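Local coordinates for protein putative zinc protease (Bordetella pertussis, PDB 3IH6) that probably acts as a zinc-dependent metalloendopeptidase of the M16 family, this chain being a fragment that includes part of an inactive-type M16 domain, at residues E[47-58]-E[114-124]; E[36-46]-E[157-168]. All blocks are in the same frame, centred on the assembly; numbering follows the deposited sequence.

Interaction 1. Residues E[47-58]-E[114-124]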
loop_
_atom_site.group_PDB
_atom_site.type_symbol
_atom_site.label_atom_id
_atom_site.label_comp_id
_atom_site.label_asym_id
_atom_site.label_seq_id
_atom_site.Cartn_x
_atom_site.Cartn_y
_atom_site.Cartn_z
ATOM N N ALA E 47 -11.019 19.454 -14.784
ATOM C CA ALA E 47 -10.267 20.646 -15.153
ATOM C C ALA E 47 -8.939 20.778 -14.414
ATOM O O ALA E 47 -7.904 21.103 -15.028
ATOM C CB ALA E 47 -11.092 21.857 -14.894
ATOM N N ALA E 48 -8.952 20.591 -13.088
ATOM C CA ALA E 48 -7.716 20.769 -12.336
ATOM C C ALA E 48 -6.633 19.797 -12.812
ATOM O O ALA E 48 -5.457 20.127 -12.812
ATOM C CB ALA E 48 -7.967 20.659 -10.836
ATOM N N THR E 49 -7.031 18.621 -13.262
ATOM C CA THR E 49 -6.075 17.654 -13.824
ATOM C C THR E 49 -5.559 18.137 -15.174
ATOM O O THR E 49 -4.385 17.956 -15.482
ATOM C CB THR E 49 -6.749 16.286 -14.081
ATOM O OG1 THR E 49 -7.151 15.696 -12.865
ATOM C CG2 THR E 49 -5.822 15.318 -14.793
ATOM N N ILE E 50 -6.437 18.736 -15.985
ATOM C CA ILE E 50 -5.991 19.275 -17.257
ATOM C C ILE E 50 -5.014 20.422 -17.018
ATOM O O ILE E 50 -4.053 20.549 -17.738
ATOM C CB ILE E 50 -7.153 19.783 -18.121
ATOM C CG1 ILE E 50 -8.036 18.608 -18.596
ATOM C CG2 ILE E 50 -6.612 20.678 -19.290
ATOM C CD1 ILE E 50 -9.417 19.050 -19.100
ATOM N N LEU E 51 -5.278 21.247 -16.015
ATOM C CA LEU E 51 -4.451 22.417 -15.709
ATOM C C LEU E 51 -3.130 22.114 -15.065
ATOM O O LEU E 51 -2.142 22.857 -15.254
ATOM C CB LEU E 51 -5.221 23.413 -14.788
ATOM C CG LEU E 51 -6.480 23.931 -15.501
ATOM C CD1 LEU E 51 -7.532 24.373 -14.512
ATOM C CD2 LEU E 51 -6.144 25.023 -16.528
ATOM N N ALA E 52 -3.090 21.056 -14.278
ATOM C CA ALA E 52 -1.994 20.922 -13.317
ATOM C C ALA E 52 -1.166 19.681 -13.439
ATOM O O ALA E 52 -0.076 19.653 -12.938
ATOM C CB ALA E 52 -2.534 21.083 -11.865
ATOM N N ASP E 53 -1.660 18.667 -14.130
ATOM C CA ASP E 53 -1.025 17.333 -14.160
ATOM C C ASP E 53 -0.268 16.996 -15.458
ATOM O O ASP E 53 -0.844 17.101 -16.577
ATOM C CB ASP E 53 -2.132 16.309 -13.899
ATOM C CG ASP E 53 -1.613 14.912 -13.744
ATOM O OD1 ASP E 53 -0.603 14.742 -13.057
ATOM O OD2 ASP E 53 -2.239 13.979 -14.296
ATOM N N THR E 54 0.996 16.576 -15.306
ATOM C CA THR E 54 1.967 16.289 -16.417
ATOM C C THR E 54 2.462 17.550 -17.159
ATOM O O THR E 54 1.779 18.589 -17.176
ATOM C CB THR E 54 1.439 15.304 -17.522
ATOM O OG1 THR E 54 0.702 16.061 -18.485
ATOM C CG2 THR E 54 0.551 14.182 -16.920
ATOM N N PRO E 55 3.618 17.428 -17.830
ATOM C CA PRO E 55 4.254 18.476 -18.646
ATOM C C PRO E 55 3.355 19.084 -19.722
ATOM O O PRO E 55 3.594 20.217 -20.112
ATOM C CB PRO E 55 5.394 17.737 -19.304
ATOM C CG PRO E 55 5.744 16.662 -18.316
ATOM C CD PRO E 55 4.437 16.194 -17.808
ATOM N N SER E 56 2.331 18.348 -20.159
ATOM C CA SER E 56 1.288 18.825 -21.093
ATOM C C SER E 56 0.203 19.722 -20.481
ATOM O O SER E 56 -0.582 20.319 -21.231
ATOM C CB SER E 56 0.558 17.644 -21.715
ATOM O OG SER E 56 1.417 16.940 -22.567
ATOM N N SER E 57 0.157 19.806 -19.153
ATOM C CA SER E 57 -0.886 20.557 -18.454
ATOM C C SER E 57 -0.747 22.074 -18.759
ATOM O O SER E 57 0.335 22.518 -19.081
ATOM C CB SER E 57 -0.760 20.333 -16.963
ATOM O OG SER E 57 0.406 20.995 -16.486
ATOM N N ARG E 58 -1.814 22.851 -18.604
ATOM C CA ARG E 58 -1.804 24.262 -18.998
ATOM C C ARG E 58 -0.802 25.029 -18.129
ATOM O O ARG E 58 0.056 25.761 -18.648
ATOM C CB ARG E 58 -3.213 24.892 -18.921
ATOM C CG ARG E 58 -4.301 24.285 -19.853
ATOM C CD ARG E 58 -3.905 24.416 -21.368
ATOM N NE ARG E 58 -4.950 24.021 -22.329
ATOM C CZ ARG E 58 -5.916 24.833 -22.763
ATOM N NH1 ARG E 58 -6.013 26.081 -22.308
ATOM N NH2 ARG E 58 -6.824 24.395 -23.616
ATOM N N LYS E 114 -8.994 30.130 -24.391
ATOM C CA LYS E 114 -8.080 29.029 -24.618
ATOM C C LYS E 114 -8.708 27.658 -24.216
ATOM O O LYS E 114 -8.160 26.969 -23.364
ATOM C CB LYS E 114 -6.794 29.290 -23.813
ATOM C CG LYS E 114 -5.509 28.920 -24.544
ATOM C CD LYS E 114 -4.282 29.379 -23.742
ATOM C CE LYS E 114 -2.965 29.033 -24.448
ATOM N NZ LYS E 114 -2.864 27.573 -24.694
ATOM N N PRO E 115 -9.848 27.276 -24.831
ATOM C CA PRO E 115 -10.738 26.186 -24.390
ATOM C C PRO E 115 -10.093 24.794 -24.404
ATOM O O PRO E 115 -9.309 24.476 -25.281
ATOM C CB PRO E 115 -11.863 26.208 -25.418
ATOM C CG PRO E 115 -11.236 26.732 -26.649
ATOM C CD PRO E 115 -10.215 27.755 -26.180
ATOM N N PHE E 116 -10.423 23.985 -23.414
ATOM C CA PHE E 116 -10.020 22.597 -23.390
ATOM C C PHE E 116 -10.256 21.888 -24.746
ATOM O O PHE E 116 -11.294 22.095 -25.416
ATOM C CB PHE E 116 -10.794 21.873 -22.276
ATOM C CG PHE E 116 -10.521 22.413 -20.884
ATOM C CD1 PHE E 116 -11.552 22.560 -19.963
ATOM C CD2 PHE E 116 -9.228 22.768 -20.488
ATOM C CE1 PHE E 116 -11.297 23.050 -18.663
ATOM C CE2 PHE E 116 -8.968 23.292 -19.174
ATOM C CZ PHE E 116 -9.992 23.433 -18.285
ATOM N N SER E 117 -9.292 21.047 -25.126
ATOM C CA SER E 117 -9.413 20.171 -26.271
ATOM C C SER E 117 -10.100 18.878 -25.841
ATOM O O SER E 117 -10.089 18.536 -24.638
ATOM C CB SER E 117 -8.030 19.814 -26.780
ATOM O OG SER E 117 -7.392 18.947 -25.837
ATOM N N GLN E 118 -10.652 18.151 -26.820
ATOM C CA GLN E 118 -11.293 16.838 -26.580
ATOM C C GLN E 118 -10.298 15.884 -25.949
ATOM O O GLN E 118 -10.629 15.195 -24.963
ATOM C CB GLN E 118 -11.853 16.219 -27.884
ATOM C CG GLN E 118 -12.787 15.008 -27.704
ATOM C CD GLN E 118 -13.822 15.186 -26.601
ATOM O OE1 GLN E 118 -14.429 16.248 -26.449
ATOM N NE2 GLN E 118 -13.993 14.147 -25.785
ATOM N N GLU E 119 -9.091 15.873 -26.521
ATOM C CA GLU E 119 -7.952 15.056 -26.046
ATOM C C GLU E 119 -7.568 15.365 -24.592
ATOM O O GLU E 119 -7.192 14.470 -23.818
ATOM C CB GLU E 119 -6.743 15.298 -26.982
ATOM C CG GLU E 119 -5.490 14.454 -26.687
ATOM C CD GLU E 119 -4.344 14.738 -27.661
ATOM O OE1 GLU E 119 -4.616 15.310 -28.735
ATOM O OE2 GLU E 119 -3.170 14.396 -27.366
ATOM N N GLU E 120 -7.660 16.634 -24.209
ATOM C CA GLU E 120 -7.342 17.009 -22.819
ATOM C C GLU E 120 -8.348 16.441 -21.839
ATOM O O GLU E 120 -7.972 16.011 -20.716
ATOM C CB GLU E 120 -7.273 18.518 -22.649
ATOM C CG GLU E 120 -5.917 19.032 -23.093
ATOM C CD GLU E 120 -5.870 20.534 -23.206
ATOM O OE1 GLU E 120 -6.930 21.152 -23.451
ATOM O OE2 GLU E 120 -4.768 21.094 -23.011
ATOM N N LEU E 121 -9.611 16.440 -22.283
ATOM C CA LEU E 121 -10.697 15.910 -21.489
ATOM C C LEU E 121 -10.541 14.405 -21.366
ATOM O O LEU E 121 -10.772 13.837 -20.284
ATOM C CB LEU E 121 -12.078 16.249 -22.064
ATOM C CG LEU E 121 -13.288 15.562 -21.402
ATOM C CD1 LEU E 121 -13.389 15.840 -19.911
ATOM C CD2 LEU E 121 -14.530 16.027 -22.069
ATOM N N GLU E 122 -10.156 13.753 -22.452
ATOM C CA GLU E 122 -9.977 12.317 -22.384
ATOM C C GLU E 122 -8.795 11.985 -21.466
ATOM O O GLU E 122 -8.838 10.979 -20.764
ATOM C CB GLU E 122 -9.756 11.709 -23.765
ATOM C CG GLU E 122 -10.941 11.725 -24.723
ATOM C CD GLU E 122 -12.221 11.172 -24.100
ATOM O OE1 GLU E 122 -12.167 10.440 -23.087
ATOM O OE2 GLU E 122 -13.307 11.478 -24.635
ATOM N N ARG E 123 -7.724 12.795 -21.480
ATOM C CA ARG E 123 -6.614 12.528 -20.543
ATOM C C ARG E 123 -7.081 12.578 -19.052
ATOM O O ARG E 123 -6.830 11.657 -18.258
ATOM C CB ARG E 123 -5.422 13.461 -20.793
ATOM C CG ARG E 123 -4.425 13.478 -19.623
ATOM C CD ARG E 123 -3.109 14.227 -19.890
ATOM N NE ARG E 123 -3.270 15.646 -20.196
ATOM C CZ ARG E 123 -3.366 16.660 -19.313
ATOM N NH1 ARG E 123 -3.380 16.457 -17.995
ATOM N NH2 ARG E 123 -3.474 17.908 -19.765
ATOM N N ALA E 124 -7.817 13.637 -18.704
ATOM C CA ALA E 124 -8.320 13.806 -17.348
ATOM C C ALA E 124 -9.386 12.769 -16.990
ATOM O O ALA E 124 -9.400 12.256 -15.842
ATOM C CB ALA E 124 -8.853 15.180 -17.177
HETATM O O HOH W 1 -8.948 13.945 -13.163
HETATM O O HOH W 2 -3.223 13.664 -16.681
HETATM O O HOH W 3 -3.182 20.281 -21.264
#
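Thr49 and Ala124 bring the two backbones to 5.7 Å between their CA atoms, where helix 47-52 and helix 118-124 cross at 108° with axes 8.8 Å apart. The contact packs the C-terminal end of helix 39-52 against the start of helix 118-136 in the helical part of the M16-type domain. Ile50 is the knob, in a hole formed by Glu120, Leu121, Arg123 and Ala124. Its CD1 stands over the centre of the Phe116 ring in a CH-pi contact, while CG2, anti to the backbone N, meets the CD2-CE2 side; Leu170 and Ala177 of helix 170-180 also touch Phe116.

Two arginines add the polar part, beside and beyond the C-terminal end of helix 47-52. Arg123, bent at chi3 (61°), brings NH1 to Thr49 O at 3.1 Å, a second donor on the face opposite Asp53 N. Arg58 forms a side-on salt bridge with Glu120, NE to OE2 at 3.0 Å and NH2 to OE1 at 3.2 Å, and supplies NH1 and NH2 to Lys114 O.

Glu120 OE1 accepts from Ser117 N and Glu120 N donates to Ser117 OG, a capping box. The carboxylate thus caps the helix N-terminus while taking Arg58, which probably favours its charged form.

Interaction 2. Residues E[36-46]-E[157-168]; sequences AGSPDFVGLDL and LFFLQRDRVREA
Arg164 reaches from helix 157-167 to the loop before helix 39-46, where Ser38 is the N-cap (its OG takes a weak bond from Asp40 N). The two helices pack in the helical layer of this M16-type alpha/beta fold, axes 9.6 Å apart and inclined at 65°. At its root, Arg164 CB rests against Val42 CG2 at 3.9 Å, the two side chains crossing at about a right angle. From there the chain runs extended from CG to NE, which carries the guanidinium to the loop 36-38. Its flat group lies between Leu160 CD2 over one face and Pro39 N over the other, with CZ 3.4 Å from Gly37 O. At the tip, NH2 donates to Gly37 O at 3.0 Å from above the carbonyl plane; NH1 adds weak bonds to the same oxygen and to Gln161 OE1.

One helical turn earlier, Gln161 is folded back at chi2 (-54°). Its CB and OE1 press on Val42 CG1, and its NE2 lies 3.5 Å from Phe41 CD2, the amide and ring planes only 16° apart. Toward the C-terminal end of both helices the contact becomes apolar: Val165 CG2 meets Val42 CB, and Leu46 reaches Val165 and Ala168. Trp128 and Leu129 of helix 118-136 pack on Val165. Near the start of helix 157-167, Leu157 CD2 lies 3.6 Å from Ala36 O, the carbonyl oxygen that also accepts a weak hydrogen bond from Gln161 NE2.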
loop_
_atom_site.group_PDB
_atom_site.type_symbol
_atom_site.label_atom_id
_atom_site.label_comp_id
_atom_site.label_asym_id
_atom_site.label_seq_id
_atom_site.Cartn_x
_atom_site.Cartn_y
_atom_site.Cartn_z
ATOM N N ALA E 36 -20.918 19.483 -4.113
ATOM C CA ALA E 36 -20.538 18.153 -4.634
ATOM C C ALA E 36 -21.676 17.491 -5.417
ATOM O O ALA E 36 -21.427 16.636 -6.270
ATOM C CB ALA E 36 -20.070 17.221 -3.487
ATOM N N GLY E 37 -22.917 17.892 -5.111
ATOM C CA GLY E 37 -24.094 17.420 -5.830
ATOM C C GLY E 37 -24.338 18.089 -7.182
ATOM O O GLY E 37 -25.182 17.623 -7.985
ATOM N N SER E 38 -23.631 19.183 -7.434
ATOM C CA SER E 38 -23.763 19.924 -8.688
ATOM C C SER E 38 -22.994 19.223 -9.828
ATOM O O SER E 38 -21.879 18.743 -9.598
ATOM C CB SER E 38 -23.193 21.326 -8.482
ATOM O OG SER E 38 -22.944 21.996 -9.704
ATOM N N PRO E 39 -23.582 19.156 -11.056
ATOM C CA PRO E 39 -22.889 18.789 -12.319
ATOM C C PRO E 39 -21.468 19.389 -12.432
ATOM O O PRO E 39 -20.478 18.672 -12.699
ATOM C CB PRO E 39 -23.803 19.405 -13.408
ATOM C CG PRO E 39 -25.049 19.858 -12.692
ATOM C CD PRO E 39 -25.021 19.343 -11.291
ATOM N N ASP E 40 -21.363 20.683 -12.156
ATOM C CA ASP E 40 -20.076 21.409 -12.168
ATOM C C ASP E 40 -18.956 20.826 -11.322
ATOM O O ASP E 40 -17.762 21.018 -11.608
ATOM C CB ASP E 40 -20.324 22.873 -11.798
ATOM C CG ASP E 40 -21.204 23.553 -12.824
ATOM O OD1 ASP E 40 -21.168 23.058 -13.968
ATOM O OD2 ASP E 40 -21.950 24.510 -12.493
ATOM N N PHE E 41 -19.312 20.111 -10.277
ATOM C CA PHE E 41 -18.266 19.669 -9.362
ATOM C C PHE E 41 -17.266 18.803 -10.105
ATOM O O PHE E 41 -16.057 19.054 -10.031
ATOM C CB PHE E 41 -18.847 18.966 -8.127
ATOM C CG PHE E 41 -17.808 18.508 -7.135
ATOM C CD1 PHE E 41 -17.536 19.272 -6.001
ATOM C CD2 PHE E 41 -17.124 17.304 -7.319
ATOM C CE1 PHE E 41 -16.607 18.873 -5.076
ATOM C CE2 PHE E 41 -16.197 16.873 -6.382
ATOM C CZ PHE E 41 -15.948 17.655 -5.241
ATOM N N VAL E 42 -17.731 17.779 -10.809
ATOM C CA VAL E 42 -16.760 16.955 -11.520
ATOM C C VAL E 42 -16.064 17.693 -12.635
ATOM O O VAL E 42 -14.885 17.383 -12.929
ATOM C CB VAL E 42 -17.263 15.582 -11.998
ATOM C CG1 VAL E 42 -17.768 14.800 -10.833
ATOM C CG2 VAL E 42 -18.294 15.709 -13.048
ATOM N N GLY E 43 -16.750 18.683 -13.220
ATOM C CA GLY E 43 -16.156 19.521 -14.248
ATOM C C GLY E 43 -14.856 20.114 -13.710
ATOM O O GLY E 43 -13.797 20.028 -14.324
ATOM N N LEU E 44 -14.941 20.692 -12.532
ATOM C CA LEU E 44 -13.799 21.354 -11.948
ATOM C C LEU E 44 -12.760 20.332 -11.499
ATOM O O LEU E 44 -11.553 20.613 -11.498
ATOM C CB LEU E 44 -14.244 22.232 -10.779
ATOM C CG LEU E 44 -13.276 23.332 -10.324
ATOM C CD1 LEU E 44 -12.788 24.185 -11.454
ATOM C CD2 LEU E 44 -13.877 24.177 -9.221
ATOM N N ASP E 45 -13.234 19.144 -11.149
ATOM C CA ASP E 45 -12.365 18.037 -10.737
ATOM C C ASP E 45 -11.493 17.689 -11.969
ATOM O O ASP E 45 -10.253 17.760 -11.919
ATOM C CB ASP E 45 -13.284 16.882 -10.317
ATOM C CG ASP E 45 -12.619 15.874 -9.397
ATOM O OD1 ASP E 45 -11.480 16.128 -8.961
ATOM O OD2 ASP E 45 -13.270 14.825 -9.101
ATOM N N LEU E 46 -12.142 17.422 -13.102
ATOM C CA LEU E 46 -11.439 17.079 -14.367
ATOM C C LEU E 46 -10.528 18.208 -14.865
ATOM O O LEU E 46 -9.415 17.950 -15.278
ATOM C CB LEU E 46 -12.436 16.696 -15.440
ATOM C CG LEU E 46 -13.298 15.471 -15.102
ATOM C CD1 LEU E 46 -14.493 15.369 -16.074
ATOM C CD2 LEU E 46 -12.400 14.232 -15.115
ATOM N N LEU E 157 -23.660 9.893 -4.531
ATOM C CA LEU E 157 -22.495 10.526 -5.166
ATOM C C LEU E 157 -21.318 9.598 -5.587
ATOM O O LEU E 157 -20.723 9.780 -6.681
ATOM C CB LEU E 157 -22.007 11.741 -4.350
ATOM C CG LEU E 157 -23.026 12.887 -4.250
ATOM C CD1 LEU E 157 -22.572 13.907 -3.221
ATOM C CD2 LEU E 157 -23.175 13.535 -5.614
ATOM N N PHE E 158 -20.957 8.625 -4.747
ATOM C CA PHE E 158 -19.886 7.675 -5.124
ATOM C C PHE E 158 -20.106 7.114 -6.519
ATOM O O PHE E 158 -19.176 7.085 -7.345
ATOM C CB PHE E 158 -19.724 6.531 -4.104
ATOM C CG PHE E 158 -18.662 5.538 -4.495
ATOM C CD1 PHE E 158 -17.337 5.940 -4.635
ATOM C CD2 PHE E 158 -18.984 4.235 -4.780
ATOM C CE1 PHE E 158 -16.361 5.045 -5.027
ATOM C CE2 PHE E 158 -17.996 3.327 -5.175
ATOM C CZ PHE E 158 -16.685 3.743 -5.296
ATOM N N PHE E 159 -21.351 6.732 -6.824
ATOM C CA PHE E 159 -21.668 6.221 -8.134
ATOM C C PHE E 159 -22.021 7.282 -9.151
ATOM O O PHE E 159 -21.695 7.145 -10.341
ATOM C CB PHE E 159 -22.793 5.181 -8.039
ATOM C CG PHE E 159 -22.416 4.001 -7.239
ATOM C CD1 PHE E 159 -21.582 3.018 -7.781
ATOM C CD2 PHE E 159 -22.833 3.885 -5.927
ATOM C CE1 PHE E 159 -21.217 1.919 -7.020
ATOM C CE2 PHE E 159 -22.472 2.789 -5.180
ATOM C CZ PHE E 159 -21.658 1.811 -5.736
ATOM N N LEU E 160 -22.688 8.335 -8.691
ATOM C CA LEU E 160 -23.165 9.370 -9.590
ATOM C C LEU E 160 -22.004 10.159 -10.182
ATOM O O LEU E 160 -22.041 10.461 -11.387
ATOM C CB LEU E 160 -24.189 10.296 -8.908
ATOM C CG LEU E 160 -24.711 11.534 -9.670
ATOM C CD1 LEU E 160 -25.437 11.212 -10.993
ATOM C CD2 LEU E 160 -25.615 12.380 -8.743
ATOM N N GLN E 161 -20.977 10.454 -9.359
ATOM C CA GLN E 161 -19.813 11.221 -9.811
ATOM C C GLN E 161 -19.147 10.439 -10.937
ATOM O O GLN E 161 -18.808 11.007 -11.974
ATOM C CB GLN E 161 -18.798 11.547 -8.677
ATOM C CG GLN E 161 -19.247 12.481 -7.498
ATOM C CD GLN E 161 -19.819 13.845 -7.902
ATOM O OE1 GLN E 161 -20.434 13.989 -8.952
ATOM N NE2 GLN E 161 -19.642 14.857 -7.029
ATOM N N ARG E 162 -19.012 9.125 -10.752
ATOM C CA ARG E 162 -18.497 8.237 -11.793
ATOM C C ARG E 162 -19.299 8.361 -13.084
ATOM O O ARG E 162 -18.713 8.481 -14.172
ATOM C CB ARG E 162 -18.508 6.775 -11.308
ATOM C CG ARG E 162 -17.600 5.836 -12.090
ATOM C CD ARG E 162 -18.323 5.148 -13.209
ATOM N NE ARG E 162 -19.291 4.215 -12.660
ATOM C CZ ARG E 162 -19.364 2.932 -12.987
ATOM N NH1 ARG E 162 -20.284 2.161 -12.412
ATOM N NH2 ARG E 162 -18.542 2.433 -13.901
ATOM N N ASP E 163 -20.633 8.335 -12.969
ATOM C CA ASP E 163 -21.482 8.383 -14.155
ATOM C C ASP E 163 -21.350 9.705 -14.881
ATOM O O ASP E 163 -21.253 9.734 -16.106
ATOM C CB ASP E 163 -22.953 8.069 -13.844
ATOM C CG ASP E 163 -23.191 6.574 -13.599
ATOM O OD1 ASP E 163 -22.463 5.734 -14.192
ATOM O OD2 ASP E 163 -24.093 6.253 -12.793
ATOM N N ARG E 164 -21.314 10.784 -14.108
ATOM C CA ARG E 164 -21.139 12.145 -14.633
ATOM C C ARG E 164 -19.792 12.306 -15.328
ATOM O O ARG E 164 -19.687 13.001 -16.307
ATOM C CB ARG E 164 -21.218 13.138 -13.493
ATOM C CG ARG E 164 -22.630 13.369 -12.983
ATOM C CD ARG E 164 -22.611 14.135 -11.681
ATOM N NE ARG E 164 -23.962 14.630 -11.391
ATOM C CZ ARG E 164 -24.353 15.217 -10.260
ATOM N NH1 ARG E 164 -23.510 15.406 -9.245
ATOM N NH2 ARG E 164 -25.606 15.600 -10.143
ATOM N N VAL E 165 -18.761 11.645 -14.808
ATOM C CA VAL E 165 -17.434 11.725 -15.429
ATOM C C VAL E 165 -17.403 10.958 -16.746
ATOM O O VAL E 165 -16.919 11.476 -17.752
ATOM C CB VAL E 165 -16.315 11.250 -14.464
ATOM C CG1 VAL E 165 -15.015 10.877 -15.234
ATOM C CG2 VAL E 165 -16.060 12.301 -13.418
ATOM N N ARG E 166 -17.919 9.741 -16.765
ATOM C CA ARG E 166 -17.914 8.982 -18.020
ATOM C C ARG E 166 -18.735 9.618 -19.148
ATOM O O ARG E 166 -18.443 9.355 -20.303
ATOM C CB ARG E 166 -18.265 7.514 -17.810
ATOM C CG ARG E 166 -19.546 7.275 -17.098
ATOM C CD ARG E 166 -19.581 5.859 -16.560
ATOM N NE ARG E 166 -20.282 4.931 -17.442
ATOM C CZ ARG E 166 -21.601 4.916 -17.627
ATOM N NH1 ARG E 166 -22.384 5.795 -17.003
ATOM N NH2 ARG E 166 -22.139 4.021 -18.455
ATOM N N GLU E 167 -19.698 10.486 -18.818
ATOM C CA GLU E 167 -20.583 11.112 -19.803
ATOM C C GLU E 167 -20.271 12.588 -20.058
ATOM O O GLU E 167 -20.869 13.228 -20.928
ATOM C CB GLU E 167 -22.038 10.941 -19.370
ATOM N N ALA E 168 -19.326 13.099 -19.266
ATOM C CA ALA E 168 -18.783 14.440 -19.363
ATOM C C ALA E 168 -18.597 14.951 -20.782
ATOM O O ALA E 168 -17.819 14.393 -21.527
ATOM C CB ALA E 168 -17.470 14.476 -18.680
HETATM O O HOH W 4 -20.637 16.491 -10.087
#

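Both interactions use helix 39-52, interaction 2 its N-terminal part and interaction 1 its C-terminal end, so one helix is held at each end by a different partner. Their centres lie about 16 Å apart, and they meet where Ala124 CB packs on Leu46 O and Leu121 CD1 on Leu46 CD1. Both are partly buried; interaction 1 lies nearer the chain centre and buries more surface, 689 Å² against 470 Å². Its chemistry mixes a knob-and-ring core with a salt bridge, whereas interaction 2 relies on neutral carbonyl acceptors and a short row of aliphatic contacts. Neighbouring subunits approach both, the second at Pro55, Ser56, Glu119 and Glu122 and, through its Val9, at Arg166; the third at helix 157-167.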